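Local structure of F5/8 type C domain protein (Bacteroides ovatus, 4ZRX) at residues F50-T56 and D66-P72; I386-Q392 and Q454-A460; P487-G493 and R559-E564. The protein is a putative alpha-L-fucosidase that probably cleaves terminal fucose from glycans and carries an F5/8 type C domain likely to bind carbohydrate. One frame throughout, in Å; residues are numbered along the deposited sequence. Where two conformers were deposited one is given.

Contact 1: residues F50-T56 and D66-P72; sequences FGINTFT and DPALFNP
Phe50 and Phe70 meet because each swings its ring away from its own backbone N (chi1 -173° and -175°), the two side chains crossing at about a right angle with Phe50 CE2 3.6 Å from Phe70 CZ. Phe55 turns the other way, CG opposite the carbonyl carbon (chi1 -63°), and lays its ring along the backbone of 69-72. One face of this Phe55 ring receives Asn71 N 3.8 Å above its centre, while Phe55 CZ touches Pro72 N at 3.4 Å; its CE2 reaches Phe70 CD1 at 3.6 Å. Both phenylalanine rings are steeply inclined to Phe70, and Trp80 and Phe102 enlarge the aromatic cluster. Gly51 O lies in the plane of the Phe70 ring, 3.8 Å from CD1, where a ring hydrogen, slightly positive, suits a carbonyl oxygen. Farther out, Ile52 CD1 rests 3.8 Å from Pro67 CA, and Thr56 CG2 meets Leu69 CD1. Within the segments, Thr54 OG1 accepts from Gly51 N, and Asp66 OD1 from Ala68 N in an Asx turn that starts the short 3-10 segment. The contact packs the turn after barrel strand 44-48 against the loop that leads to helix 77-86. With no hydrogen bond between the two segments, their hold on each other rests mainly on apolar and aromatic packing, with at most a weak contribution from the carbonyl at the ring edge.

Contact 2: residues I386-Q392 and Q454-A460; sequences INLVMLQ and QVAAYYA
Asn387 reaches past the end of the strand pair to clasp Ala460 with both ends of its amide. From CB the side chain departs between the backbone N and the carbonyl carbon (chi1 61°), and Asn387 CG comes within 3.6 Å of Ala460 N. Asn387 OD1 then accepts from Ala460 N at 2.8 Å in an almost straight bond, in the carbonyl plane and on a lone pair. At the other branch, Asn387 ND2 gives a hydrogen to Ala460 O at 2.9 Å. An amide, donor and acceptor at once, suits this place: the two bonds fix its rotation. Asn387 ND2 also lies 3.5 Å from Tyr459 CE1, the amide and ring planes being only 14° from parallel.

The backbone is irregular here too. Asn387 and Leu388 both face Tyr458 in a classic beta bulge, where Tyr458 O accepts from Asn387 N at 3.0 Å and only weakly from Leu388 N. Beyond it, regular antiparallel pairing runs to Gln392 and Gln454, whose side chains lie alongside each other; Gln454 NE2 donates to Gln392 OE1 at 2.9 Å, with each atom in the other's amide plane.

Small and branched residues fit the face of Val389, Leu391, Val455 and Ala457, where Val389 CG2 meets Ala457 CB at 4.1 Å and Leu439 of strand 438-446 packs on top. On the reverse face, Leu388 CD2 touches Tyr458 CB at 4.1 Å; Leu388 and Ala460 lean on helix 339-356, and Phe356 meets the Tyr458 ring edge-to-face. Central strands with one face toward a second sheet and the other toward the barrel are what the beta-sandwich domain after the catalytic barrel of family 29 fucosidases presents.

Contact 3: residues P487-G493 and R559-E564; sequences PLTIDLG and RFIKLE. With EDO (1,2-ethanediol), chain E.
Asp491 and Arg559 close one end of this strand pair with a side-on salt bridge, the carboxylate and guanidinium planes 42° apart. Arg559 NE meets Asp491 OD1 at 2.7 Å, the oxygen lying nearly in the guanidinium plane, while Arg559 NH2 reaches Asp491 OD2 at 3.3 Å on its syn lone pair. Asp491 OD1 also accepts from Gly493 N at 2.8 Å, an Asx turn, and that N-H arrives from the opposite face of the carboxylate to NE. Gly493 O sits over the centre of the Arg559 guanidinium, 3.5 Å above its plane. Glycine fits this corner because its backbone angles would press a CB against the preceding carbonyl oxygen.

The buried face is aliphatic and well packed. Ile490 and Ile561 form a hydrogen-bonded antiparallel pair, each backbone N donating to the other's O. Ile561 CG1 takes the position between N and carbonyl carbon (chi1 62°), which brings it to 3.9 Å from Ile490 CB, and its CG2 meets Leu492 CD1 at 3.9 Å. Branched aliphatics fill this layer against Ile580 and Val582 of strand 580-584, on the second sheet of the beta-sandwich that F5/8 type C, or discoidin, domains share; a classic bulge, with Arg559 and Phe560 both facing Ser523, lies where strand 560-566 begins.

The face of Thr489, Asp491, Phe560 and Lys562 is more polar and partly solvent-exposed. Phe560 lies against Asp491 CB, and Thr489 OG1 donates to Pro487 O. Lys562 packs its methylenes alongside Pro487 and Thr489, its ammonium making cation-pi contacts with Trp529 and Phe521 and only a weak salt bridge to Glu564. At the Pro487 end, a 1,2-ethanediol, probably from the crystallisation liquor, bridges the strands: its O1 accepts from Leu488 N at 2.8 Å and donates to Leu563 O at 2.7 Å.

In the fold
From the N terminus, contact 1 comes first and closes a short loop within the fucosidase barrel, tying the helix at 52-56 to the chain leading toward helix 77-86. The barrel is complete before contact 2 opens: residues 386-392 pair with 454-460 across some sixty residues that are mostly strand, joining central strands of the middle beta-sandwich. Contact 3 spans a similar loop in the F5/8 type C domain, tying 487-493 to 559-564. The three follow in series, none nesting in or crossing another. Their centres lie 44 to 52 Å apart and they do not touch, so each lies within its own region of the chain.

Contact 1: residues F50-T56 and D66-P72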
# COMPACT_ATOMS: atom_id res chain seq x y z
N PHE A 50 -16.79 3.35 2.20
CA PHE A 50 -18.17 2.92 2.25
C PHE A 50 -19.04 4.13 2.01
O PHE A 50 -18.78 5.24 2.48
CB PHE A 50 -18.45 2.31 3.62
CG PHE A 50 -19.81 1.68 3.71
CD1 PHE A 50 -20.15 0.59 2.91
CD2 PHE A 50 -20.73 2.17 4.62
CE1 PHE A 50 -21.39 -0.00 3.03
CE2 PHE A 50 -22.00 1.61 4.68
CZ PHE A 50 -22.33 0.50 3.92
N GLY A 51 -20.06 3.97 1.19
CA GLY A 51 -20.98 5.06 0.89
C GLY A 51 -21.92 4.73 -0.23
O GLY A 51 -22.19 3.55 -0.53
N ILE A 52 -22.43 5.78 -0.87
CA ILE A 52 -23.34 5.54 -1.97
C ILE A 52 -22.61 4.85 -3.15
O ILE A 52 -23.22 4.05 -3.86
CB ILE A 52 -24.01 6.86 -2.35
CG1 ILE A 52 -25.32 6.59 -3.12
CG2 ILE A 52 -23.05 7.73 -3.07
CD1 ILE A 52 -26.42 7.48 -2.67
N ASN A 53 -21.30 5.07 -3.29
CA ASN A 53 -20.53 4.42 -4.35
C ASN A 53 -20.55 2.91 -4.22
O ASN A 53 -20.43 2.18 -5.22
CB ASN A 53 -19.08 4.86 -4.36
CG ASN A 53 -18.87 6.27 -4.78
OD1 ASN A 53 -19.78 7.01 -5.14
ND2 ASN A 53 -17.63 6.66 -4.73
N THR A 54 -20.68 2.41 -2.98
CA THR A 54 -20.77 0.99 -2.77
C THR A 54 -21.97 0.40 -3.51
O THR A 54 -21.93 -0.76 -3.96
CB THR A 54 -20.93 0.69 -1.26
OG1 THR A 54 -19.89 1.35 -0.53
CG2 THR A 54 -20.94 -0.80 -0.96
N PHE A 55 -23.04 1.20 -3.63
CA PHE A 55 -24.31 0.77 -4.22
C PHE A 55 -24.45 1.08 -5.69
O PHE A 55 -25.30 0.48 -6.37
CB PHE A 55 -25.49 1.32 -3.40
CG PHE A 55 -25.48 0.78 -2.01
CD1 PHE A 55 -26.09 -0.42 -1.71
CD2 PHE A 55 -24.72 1.41 -1.04
CE1 PHE A 55 -26.00 -0.97 -0.42
CE2 PHE A 55 -24.60 0.86 0.23
CZ PHE A 55 -25.23 -0.34 0.53
N THR A 56 -23.64 2.02 -6.20
CA THR A 56 -23.68 2.31 -7.62
C THR A 56 -22.61 1.59 -8.43
O THR A 56 -22.69 1.53 -9.66
CB THR A 56 -23.46 3.82 -7.87
OG1 THR A 56 -22.18 4.22 -7.34
CG2 THR A 56 -24.53 4.60 -7.25
N ASP A 66 -29.01 9.31 -6.32
CA ASP A 66 -30.24 9.32 -5.54
C ASP A 66 -29.92 8.71 -4.15
O ASP A 66 -29.56 7.53 -4.10
CB ASP A 66 -31.30 8.48 -6.26
CG ASP A 66 -32.63 8.52 -5.59
OD1 ASP A 66 -32.74 8.99 -4.44
OD2 ASP A 66 -33.61 8.07 -6.24
N PRO A 67 -30.10 9.46 -3.03
CA PRO A 67 -29.88 8.77 -1.71
C PRO A 67 -30.62 7.49 -1.49
O PRO A 67 -30.25 6.72 -0.62
CB PRO A 67 -30.38 9.79 -0.67
CG PRO A 67 -30.28 11.06 -1.35
CD PRO A 67 -30.61 10.81 -2.82
N ALA A 68 -31.70 7.28 -2.22
CA ALA A 68 -32.45 6.04 -2.19
C ALA A 68 -31.60 4.80 -2.45
O ALA A 68 -31.93 3.73 -1.99
CB ALA A 68 -33.61 6.06 -3.17
N LEU A 69 -30.50 4.96 -3.18
CA LEU A 69 -29.66 3.83 -3.51
C LEU A 69 -28.86 3.34 -2.30
O LEU A 69 -28.43 2.18 -2.30
CB LEU A 69 -28.69 4.24 -4.58
CG LEU A 69 -29.39 4.48 -5.91
CD1 LEU A 69 -28.36 4.98 -6.91
CD2 LEU A 69 -30.02 3.21 -6.40
N PHE A 70 -28.65 4.21 -1.32
CA PHE A 70 -27.91 3.80 -0.08
C PHE A 70 -28.80 2.93 0.76
O PHE A 70 -29.69 3.42 1.49
CB PHE A 70 -27.38 4.97 0.72
CG PHE A 70 -26.55 4.53 1.88
CD1 PHE A 70 -25.25 4.12 1.67
CD2 PHE A 70 -27.08 4.40 3.13
CE1 PHE A 70 -24.44 3.67 2.71
CE2 PHE A 70 -26.29 3.95 4.18
CZ PHE A 70 -24.97 3.58 3.96
N ASN A 71 -28.61 1.63 0.68
CA ASN A 71 -29.46 0.75 1.44
C ASN A 71 -28.81 -0.57 1.82
O ASN A 71 -29.16 -1.63 1.30
CB ASN A 71 -30.78 0.49 0.68
CG ASN A 71 -31.88 -0.05 1.61
OD1 ASN A 71 -31.78 0.03 2.83
ND2 ASN A 71 -32.88 -0.66 1.04
N PRO A 72 -27.85 -0.53 2.73
CA PRO A 72 -27.23 -1.77 3.17
C PRO A 72 -28.17 -2.76 3.79
O PRO A 72 -29.03 -2.36 4.59
CB PRO A 72 -26.23 -1.33 4.23
CG PRO A 72 -26.41 0.05 4.41
CD PRO A 72 -27.33 0.64 3.44

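Contact 2: residues I386-Q392 and Q454-A460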
# COMPACT_ATOMS: atom_id res chain seq x y z
N ILE A 386 18.24 -16.31 10.64
CA ILE A 386 17.55 -15.09 10.43
C ILE A 386 17.57 -14.70 8.97
O ILE A 386 18.48 -15.01 8.25
CB ILE A 386 18.17 -13.95 11.30
CG1 ILE A 386 19.65 -13.73 11.06
CG2 ILE A 386 17.95 -14.27 12.76
CD1 ILE A 386 20.16 -12.43 11.62
N ASN A 387 16.53 -13.98 8.56
CA ASN A 387 16.45 -13.37 7.24
C ASN A 387 15.78 -12.01 7.20
O ASN A 387 15.38 -11.54 6.09
CB ASN A 387 15.78 -14.35 6.27
CG ASN A 387 14.37 -14.70 6.67
OD1 ASN A 387 13.78 -14.09 7.55
ND2 ASN A 387 13.80 -15.66 5.98
N LEU A 388 15.66 -11.39 8.39
CA LEU A 388 14.97 -10.14 8.59
C LEU A 388 15.59 -9.44 9.76
O LEU A 388 15.71 -10.01 10.85
CB LEU A 388 13.45 -10.36 8.82
CG LEU A 388 12.57 -9.24 9.29
CD1 LEU A 388 12.59 -8.14 8.35
CD2 LEU A 388 11.14 -9.77 9.53
N VAL A 389 15.98 -8.21 9.53
CA VAL A 389 16.50 -7.32 10.59
C VAL A 389 15.65 -6.07 10.61
O VAL A 389 15.30 -5.53 9.55
CB VAL A 389 17.98 -7.03 10.39
CG1 VAL A 389 18.53 -5.94 11.32
CG2 VAL A 389 18.75 -8.29 10.56
N MSE A 390 15.38 -5.61 11.82
CA MSE A 390 14.62 -4.40 12.08
C MSE A 390 15.47 -3.43 12.90
O MSE A 390 16.11 -3.85 13.89
CB MSE A 390 13.33 -4.77 12.82
CG MSE A 390 12.43 -3.59 13.03
SE MSE A 390 12.50 -3.05 14.81
CE MSE A 390 11.33 -4.20 15.59
N LEU A 391 15.46 -2.17 12.51
CA LEU A 391 16.18 -1.12 13.17
C LEU A 391 15.23 0.03 13.50
O LEU A 391 14.31 0.31 12.69
CB LEU A 391 17.31 -0.61 12.30
CG LEU A 391 18.15 -1.74 11.69
CD1 LEU A 391 18.93 -1.18 10.59
CD2 LEU A 391 19.07 -2.31 12.72
N GLN A 392 15.51 0.72 14.63
CA GLN A 392 14.80 1.96 14.94
C GLN A 392 15.76 3.03 15.44
O GLN A 392 16.68 2.69 16.21
CB GLN A 392 13.73 1.75 16.01
CG GLN A 392 12.75 0.68 15.66
CD GLN A 392 11.57 0.58 16.64
OE1 GLN A 392 11.62 -0.18 17.62
NE2 GLN A 392 10.53 1.36 16.41
N GLN A 454 16.67 0.53 18.88
CA GLN A 454 16.44 -0.93 18.84
C GLN A 454 17.01 -1.56 17.59
O GLN A 454 16.88 -1.03 16.48
CB GLN A 454 14.97 -1.29 18.94
CG GLN A 454 14.78 -2.83 19.04
CD GLN A 454 13.37 -3.33 19.38
OE1 GLN A 454 13.24 -4.41 19.92
NE2 GLN A 454 12.33 -2.59 19.02
N VAL A 455 17.55 -2.76 17.79
CA VAL A 455 17.83 -3.68 16.72
C VAL A 455 17.21 -5.00 17.08
O VAL A 455 17.37 -5.50 18.23
CB VAL A 455 19.38 -3.85 16.59
CG1 VAL A 455 19.75 -4.90 15.53
CG2 VAL A 455 20.00 -2.52 16.19
N ALA A 456 16.53 -5.61 16.12
CA ALA A 456 15.81 -6.86 16.30
C ALA A 456 16.02 -7.73 15.05
O ALA A 456 16.41 -7.22 13.98
CB ALA A 456 14.35 -6.64 16.56
N ALA A 457 15.82 -9.04 15.16
CA ALA A 457 16.02 -9.94 14.01
C ALA A 457 15.15 -11.14 14.12
O ALA A 457 14.84 -11.61 15.25
CB ALA A 457 17.48 -10.36 13.88
N TYR A 458 14.71 -11.62 12.97
CA TYR A 458 13.68 -12.65 12.89
C TYR A 458 13.93 -13.55 11.70
O TYR A 458 14.71 -13.25 10.81
CB TYR A 458 12.28 -12.02 12.73
CG TYR A 458 11.92 -10.96 13.73
CD1 TYR A 458 12.23 -9.64 13.50
CD2 TYR A 458 11.28 -11.30 14.95
CE1 TYR A 458 11.93 -8.67 14.43
CE2 TYR A 458 10.92 -10.29 15.86
CZ TYR A 458 11.33 -9.01 15.62
OH TYR A 458 10.95 -8.04 16.51
N TYR A 459 13.22 -14.65 11.70
CA TYR A 459 13.06 -15.53 10.56
C TYR A 459 11.62 -15.37 10.07
O TYR A 459 10.68 -15.67 10.81
CB TYR A 459 13.31 -16.99 10.92
CG TYR A 459 13.21 -17.84 9.66
CD1 TYR A 459 14.29 -17.92 8.77
CD2 TYR A 459 12.05 -18.52 9.33
CE1 TYR A 459 14.19 -18.69 7.59
CE2 TYR A 459 11.95 -19.26 8.14
CZ TYR A 459 13.01 -19.33 7.29
OH TYR A 459 12.99 -20.08 6.12
N ALA A 460 11.47 -14.83 8.86
CA ALA A 460 10.18 -14.68 8.17
C ALA A 460 10.08 -15.80 7.14
O ALA A 460 10.92 -15.90 6.26
CB ALA A 460 10.09 -13.38 7.49

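Contact 3: residues P487-G493 and R559-E564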
# COMPACT_ATOMS: atom_id res chain seq x y z
N PRO A 487 12.53 -26.97 -29.39
CA PRO A 487 11.16 -26.52 -29.26
C PRO A 487 10.61 -26.82 -27.86
O PRO A 487 10.90 -27.88 -27.26
CB PRO A 487 10.39 -27.34 -30.33
CG PRO A 487 11.34 -28.49 -30.74
CD PRO A 487 12.72 -28.02 -30.42
N LEU A 488 9.87 -25.85 -27.32
CA LEU A 488 9.27 -26.03 -26.01
C LEU A 488 8.57 -27.39 -25.95
O LEU A 488 7.66 -27.63 -26.73
CB LEU A 488 8.26 -24.91 -25.76
CG LEU A 488 7.62 -25.00 -24.38
CD1 LEU A 488 8.64 -24.91 -23.20
CD2 LEU A 488 6.64 -23.85 -24.33
N THR A 489 9.03 -28.26 -25.05
CA THR A 489 8.47 -29.58 -24.86
C THR A 489 8.16 -29.79 -23.39
O THR A 489 9.00 -29.52 -22.50
CB THR A 489 9.48 -30.68 -25.40
OG1 THR A 489 9.90 -30.37 -26.75
CG2 THR A 489 8.88 -32.08 -25.38
N ILE A 490 6.95 -30.26 -23.12
CA ILE A 490 6.39 -30.25 -21.78
C ILE A 490 5.74 -31.61 -21.46
O ILE A 490 4.94 -32.11 -22.23
CB ILE A 490 5.30 -29.14 -21.62
CG1 ILE A 490 5.88 -27.74 -21.86
CG2 ILE A 490 4.62 -29.23 -20.24
CD1 ILE A 490 4.79 -26.67 -22.17
N ASP A 491 6.11 -32.16 -20.32
CA ASP A 491 5.47 -33.31 -19.74
C ASP A 491 4.37 -32.76 -18.83
O ASP A 491 4.67 -32.11 -17.83
CB ASP A 491 6.53 -34.11 -18.93
CG ASP A 491 5.95 -35.29 -18.17
OD1 ASP A 491 4.72 -35.44 -18.07
OD2 ASP A 491 6.76 -36.10 -17.65
N LEU A 492 3.12 -33.04 -19.16
CA LEU A 492 2.01 -32.49 -18.37
C LEU A 492 1.79 -33.18 -17.02
O LEU A 492 1.00 -32.69 -16.21
CB LEU A 492 0.71 -32.54 -19.18
CG LEU A 492 0.73 -31.73 -20.49
CD1 LEU A 492 -0.54 -32.02 -21.30
CD2 LEU A 492 0.88 -30.25 -20.24
N GLY A 493 2.43 -34.34 -16.79
CA GLY A 493 2.47 -34.96 -15.47
C GLY A 493 1.53 -36.14 -15.33
O GLY A 493 1.71 -36.96 -14.43
N ARG A 559 0.27 -36.99 -23.01
CA ARG A 559 1.08 -36.93 -21.79
C ARG A 559 2.09 -35.81 -21.94
O ARG A 559 2.33 -35.07 -20.98
CB ARG A 559 1.78 -38.27 -21.54
CG ARG A 559 2.88 -38.29 -20.45
CD ARG A 559 2.31 -37.97 -19.10
NE ARG A 559 3.36 -37.74 -18.11
CZ ARG A 559 3.64 -38.53 -17.08
NH1 ARG A 559 2.95 -39.65 -16.84
NH2 ARG A 559 4.62 -38.18 -16.25
N PHE A 560 2.71 -35.73 -23.12
CA PHE A 560 3.69 -34.71 -23.46
C PHE A 560 3.12 -33.86 -24.57
O PHE A 560 2.37 -34.35 -25.39
CB PHE A 560 5.02 -35.32 -23.94
CG PHE A 560 5.72 -36.21 -22.91
CD1 PHE A 560 5.32 -37.54 -22.74
CD2 PHE A 560 6.81 -35.74 -22.18
CE1 PHE A 560 5.97 -38.39 -21.79
CE2 PHE A 560 7.48 -36.59 -21.25
CZ PHE A 560 7.05 -37.91 -21.06
N ILE A 561 3.47 -32.57 -24.60
CA ILE A 561 3.11 -31.70 -25.71
C ILE A 561 4.36 -31.01 -26.17
O ILE A 561 5.31 -30.87 -25.41
CB ILE A 561 2.01 -30.67 -25.37
CG1 ILE A 561 2.47 -29.69 -24.26
CG2 ILE A 561 0.75 -31.40 -24.94
CD1 ILE A 561 1.37 -28.67 -23.87
N LYS A 562 4.34 -30.55 -27.40
CA LYS A 562 5.48 -29.87 -28.01
C LYS A 562 4.97 -28.81 -28.97
O LYS A 562 4.10 -29.09 -29.80
CB LYS A 562 6.39 -30.87 -28.75
CG LYS A 562 7.52 -30.23 -29.57
CD LYS A 562 8.52 -31.25 -30.13
CE LYS A 562 7.88 -32.10 -31.19
NZ LYS A 562 8.84 -32.99 -31.88
N LEU A 563 5.53 -27.61 -28.89
CA LEU A 563 5.22 -26.54 -29.84
C LEU A 563 6.47 -26.17 -30.60
O LEU A 563 7.44 -25.73 -29.97
CB LEU A 563 4.64 -25.29 -29.13
CG LEU A 563 4.14 -24.17 -30.05
CD1 LEU A 563 2.80 -24.52 -30.73
CD2 LEU A 563 4.00 -22.82 -29.32
N GLU A 564 6.46 -26.37 -31.92
CA GLU A 564 7.50 -25.88 -32.84
C GLU A 564 6.97 -24.59 -33.45
O GLU A 564 5.87 -24.57 -33.97
CB GLU A 564 7.84 -26.90 -33.94
CG GLU A 564 8.50 -28.17 -33.35
CD GLU A 564 8.90 -29.27 -34.37
OE1 GLU A 564 8.77 -29.02 -35.60
OE2 GLU A 564 9.35 -30.37 -33.93
C1 EDO E . 9.27 -22.64 -29.94
O1 EDO E . 9.05 -23.74 -29.05
C2 EDO E . 10.44 -22.91 -30.90
O2 EDO E . 10.12 -24.05 -31.71